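Long-range contact in enterobactin biosynthesis protein YbdZ (Escherichia coli, PDB 5JA1), which takes part in enterobactin biosynthesis as an MbtH-like protein, supporting the catalytic function of EntF and being required for amino acid adenylation: residues A15-F26 and L35-Q46. Sequence-based numbering, arbitrary orientation.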
# COMPACT_ATOMS: atom_id res chain seq x y z
N ALA B 15 -29.64 -5.04 8.04
CA ALA B 15 -30.18 -4.59 9.32
C ALA B 15 -29.09 -4.68 10.38
O ALA B 15 -28.22 -5.54 10.33
CB ALA B 15 -31.39 -5.43 9.73
N PHE B 16 -29.15 -3.77 11.35
CA PHE B 16 -28.09 -3.65 12.34
C PHE B 16 -28.66 -3.35 13.71
O PHE B 16 -29.48 -2.44 13.86
CB PHE B 16 -27.09 -2.56 11.95
CG PHE B 16 -26.36 -2.83 10.67
CD1 PHE B 16 -25.20 -3.58 10.67
CD2 PHE B 16 -26.83 -2.32 9.47
CE1 PHE B 16 -24.52 -3.83 9.49
CE2 PHE B 16 -26.15 -2.57 8.29
CZ PHE B 16 -25.00 -3.32 8.30
N TYR B 17 -28.22 -4.12 14.71
CA TYR B 17 -28.40 -3.71 16.09
C TYR B 17 -27.58 -2.46 16.38
O TYR B 17 -26.66 -2.10 15.63
CB TYR B 17 -27.97 -4.81 17.06
CG TYR B 17 -28.72 -6.12 16.98
CD1 TYR B 17 -29.85 -6.34 17.76
CD2 TYR B 17 -28.28 -7.14 16.16
CE1 TYR B 17 -30.54 -7.54 17.70
CE2 TYR B 17 -28.96 -8.35 16.10
CZ TYR B 17 -30.09 -8.54 16.87
OH TYR B 17 -30.76 -9.74 16.80
N ILE B 18 -27.90 -1.80 17.48
CA ILE B 18 -27.06 -0.74 18.04
C ILE B 18 -26.73 -1.13 19.47
O ILE B 18 -27.62 -1.22 20.32
CB ILE B 18 -27.73 0.64 17.97
CG1 ILE B 18 -28.08 0.98 16.53
CG2 ILE B 18 -26.81 1.70 18.56
CD1 ILE B 18 -28.57 2.40 16.33
N LEU B 19 -25.45 -1.39 19.73
CA LEU B 19 -24.98 -1.88 21.01
C LEU B 19 -24.25 -0.79 21.77
O LEU B 19 -23.85 0.23 21.21
CB LEU B 19 -24.06 -3.09 20.82
CG LEU B 19 -24.55 -4.17 19.85
CD1 LEU B 19 -23.58 -5.34 19.82
CD2 LEU B 19 -25.96 -4.65 20.21
N ARG B 20 -24.08 -1.01 23.08
CA ARG B 20 -23.45 -0.03 23.95
C ARG B 20 -22.70 -0.75 25.05
O ARG B 20 -23.23 -1.67 25.67
CB ARG B 20 -24.50 0.92 24.55
CG ARG B 20 -23.93 1.95 25.51
CD ARG B 20 -25.03 2.72 26.21
NE ARG B 20 -24.51 3.78 27.07
CZ ARG B 20 -24.13 3.60 28.33
NH1 ARG B 20 -24.23 2.41 28.89
NH2 ARG B 20 -23.66 4.62 29.03
N ASN B 21 -21.46 -0.32 25.31
CA ASN B 21 -20.63 -0.91 26.33
C ASN B 21 -20.72 -0.10 27.62
O ASN B 21 -21.53 0.82 27.75
CB ASN B 21 -19.18 -1.04 25.83
CG ASN B 21 -18.60 0.29 25.37
OD1 ASN B 21 -19.08 1.36 25.73
ND2 ASN B 21 -17.55 0.21 24.56
N ALA B 22 -19.86 -0.44 28.59
CA ALA B 22 -19.88 0.27 29.87
C ALA B 22 -19.36 1.69 29.74
O ALA B 22 -19.77 2.58 30.50
CB ALA B 22 -19.06 -0.50 30.91
N GLN B 23 -18.46 1.94 28.78
CA GLN B 23 -17.89 3.26 28.56
C GLN B 23 -18.77 4.16 27.72
O GLN B 23 -18.29 5.20 27.23
CB GLN B 23 -16.50 3.13 27.92
CG GLN B 23 -15.51 2.33 28.75
CD GLN B 23 -15.24 2.95 30.10
OE1 GLN B 23 -15.18 4.18 30.23
NE2 GLN B 23 -15.09 2.11 31.12
N GLY B 24 -20.03 3.81 27.52
CA GLY B 24 -20.93 4.65 26.75
C GLY B 24 -20.56 4.78 25.29
O GLY B 24 -20.80 5.83 24.69
N GLN B 25 -19.98 3.74 24.70
CA GLN B 25 -19.63 3.75 23.29
C GLN B 25 -20.62 2.89 22.52
O GLN B 25 -21.12 1.88 23.01
CB GLN B 25 -18.20 3.23 23.08
CG GLN B 25 -17.13 4.17 23.62
CD GLN B 25 -15.75 3.55 23.58
OE1 GLN B 25 -15.59 2.34 23.67
NE2 GLN B 25 -14.73 4.40 23.44
N PHE B 26 -20.91 3.32 21.29
CA PHE B 26 -21.93 2.69 20.47
C PHE B 26 -21.29 1.95 19.29
O PHE B 26 -20.38 2.47 18.64
CB PHE B 26 -22.94 3.72 19.96
CG PHE B 26 -23.83 4.27 21.03
CD1 PHE B 26 -24.94 3.56 21.45
CD2 PHE B 26 -23.55 5.49 21.62
CE1 PHE B 26 -25.75 4.06 22.45
CE2 PHE B 26 -24.37 5.99 22.61
CZ PHE B 26 -25.47 5.27 23.03
N LEU B 35 -24.33 -12.08 18.74
CA LEU B 35 -24.05 -10.85 19.47
C LEU B 35 -22.78 -10.99 20.30
O LEU B 35 -22.52 -12.05 20.87
CB LEU B 35 -25.23 -10.48 20.37
CG LEU B 35 -26.48 -9.96 19.68
CD1 LEU B 35 -27.56 -9.67 20.70
CD2 LEU B 35 -26.16 -8.72 18.86
N PRO B 36 -21.96 -9.94 20.38
CA PRO B 36 -20.72 -10.02 21.15
C PRO B 36 -20.95 -9.75 22.63
O PRO B 36 -21.87 -9.03 23.02
CB PRO B 36 -19.86 -8.92 20.52
CG PRO B 36 -20.85 -7.90 20.06
CD PRO B 36 -22.08 -8.66 19.65
N ALA B 37 -20.08 -10.34 23.44
CA ALA B 37 -20.18 -10.20 24.89
C ALA B 37 -19.62 -8.86 25.35
O ALA B 37 -18.69 -8.31 24.74
CB ALA B 37 -19.45 -11.34 25.59
N GLY B 38 -20.19 -8.34 26.43
CA GLY B 38 -19.80 -7.06 26.97
C GLY B 38 -20.55 -5.87 26.41
O GLY B 38 -20.22 -4.73 26.75
N TRP B 39 -21.56 -6.10 25.57
CA TRP B 39 -22.33 -5.04 24.95
C TRP B 39 -23.81 -5.28 25.19
O TRP B 39 -24.29 -6.42 25.12
CB TRP B 39 -22.04 -4.95 23.45
CG TRP B 39 -20.63 -4.60 23.14
CD1 TRP B 39 -19.54 -5.42 23.22
CD2 TRP B 39 -20.14 -3.33 22.68
NE1 TRP B 39 -18.40 -4.74 22.86
CE2 TRP B 39 -18.74 -3.45 22.52
CE3 TRP B 39 -20.74 -2.10 22.40
CZ2 TRP B 39 -17.94 -2.40 22.08
CZ3 TRP B 39 -19.95 -1.06 21.96
CH2 TRP B 39 -18.56 -1.21 21.81
N ASP B 40 -24.54 -4.20 25.46
CA ASP B 40 -25.99 -4.26 25.65
C ASP B 40 -26.70 -3.82 24.38
O ASP B 40 -26.25 -2.89 23.69
CB ASP B 40 -26.43 -3.37 26.81
CG ASP B 40 -25.90 -3.85 28.15
OD1 ASP B 40 -25.44 -5.01 28.23
OD2 ASP B 40 -25.97 -3.07 29.13
N ILE B 41 -27.80 -4.49 24.07
CA ILE B 41 -28.62 -4.08 22.94
C ILE B 41 -29.40 -2.82 23.32
O ILE B 41 -30.11 -2.80 24.33
CB ILE B 41 -29.58 -5.20 22.51
CG1 ILE B 41 -28.80 -6.48 22.17
CG2 ILE B 41 -30.42 -4.76 21.32
CD1 ILE B 41 -28.69 -7.46 23.33
N VAL B 42 -29.25 -1.77 22.52
CA VAL B 42 -29.98 -0.53 22.73
C VAL B 42 -31.14 -0.40 21.74
O VAL B 42 -32.27 -0.12 22.14
CB VAL B 42 -29.02 0.68 22.63
CG1 VAL B 42 -29.79 1.97 22.76
CG2 VAL B 42 -27.95 0.58 23.70
N CYS B 43 -30.86 -0.59 20.46
CA CYS B 43 -31.88 -0.54 19.42
C CYS B 43 -32.00 -1.90 18.75
O CYS B 43 -31.01 -2.60 18.56
CB CYS B 43 -31.54 0.52 18.36
SG CYS B 43 -31.95 2.22 18.82
N GLN B 44 -33.23 -2.26 18.40
CA GLN B 44 -33.47 -3.44 17.59
C GLN B 44 -32.97 -3.18 16.16
O GLN B 44 -32.74 -2.03 15.78
CB GLN B 44 -34.95 -3.79 17.60
CG GLN B 44 -35.51 -4.06 18.99
CD GLN B 44 -34.79 -5.20 19.71
OE1 GLN B 44 -34.35 -6.16 19.08
NE2 GLN B 44 -34.67 -5.08 21.03
N PRO B 45 -32.77 -4.24 15.36
CA PRO B 45 -32.23 -4.05 14.00
C PRO B 45 -32.97 -3.03 13.16
O PRO B 45 -34.18 -3.15 12.94
CB PRO B 45 -32.33 -5.46 13.40
CG PRO B 45 -32.16 -6.36 14.57
CD PRO B 45 -32.86 -5.67 15.72
N GLN B 46 -32.25 -2.02 12.67
CA GLN B 46 -32.80 -0.96 11.85
C GLN B 46 -32.00 -0.85 10.56
O GLN B 46 -31.01 -1.55 10.35
CB GLN B 46 -32.79 0.38 12.59
CG GLN B 46 -33.67 0.44 13.83
CD GLN B 46 -33.39 1.67 14.67
OE1 GLN B 46 -32.42 2.39 14.43
NE2 GLN B 46 -34.24 1.92 15.65
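Strand 16-20 pairs antiparallel with strand 40-42 and the chain beyond it, making one side of the three-stranded sheet of this MbtH-like protein. At one end Arg20 and Asp40 exchange two backbone hydrogen bonds, Asp40 N to Arg20 O at 2.9 Å running straight; at the other, Phe16 and Gln46 do the same. Between them lies a classic beta bulge: Val42 and Cys43 both face Ile18, whose O takes a bond from Val42 N (2.8 Å) and a weak one from Cys43 N. A second shift of register lies between Ile18 and Phe16, where the partner chain turns a corner at Cys43 and again at Pro45.

The Tyr17 ring is sandwiched. Pro45 CG sits over its centre, 3.8 Å from the ring centroid, and Leu35 CD2 comes over the opposite face nearer the rim, both as CH-pi contacts. With chi1 at -62°, CG is anti to the carbonyl carbon and the ring runs alongside Ile41, whose CG2 lies 3.9 Å from Tyr17 CD1. Replacing Tyr17 by an alanine removes the ring and is likely to open a gap between Pro45 and Leu35. Next along, Leu19 CD1 reaches Pro36 CD at 3.6 Å. Asn21 lies alongside Trp39, its CB over the face, 3.8 Å from the centroid of the indole six-membered ring, a CH-pi contact; Asn21 OD1 accepts from Gln25 N and ND2 donates to Gln25 OE1, tying Asn21 to the residue just after the Asn21-Gly24 turn.

Pro36 and Trp39 meet apolar side chains of another protein's chain. Strand 16-20 is the middle strand, bonded on its far side to strand 26-30, while Ile18, Val42 and Cys43 pack on Trp54 of helix 48-58.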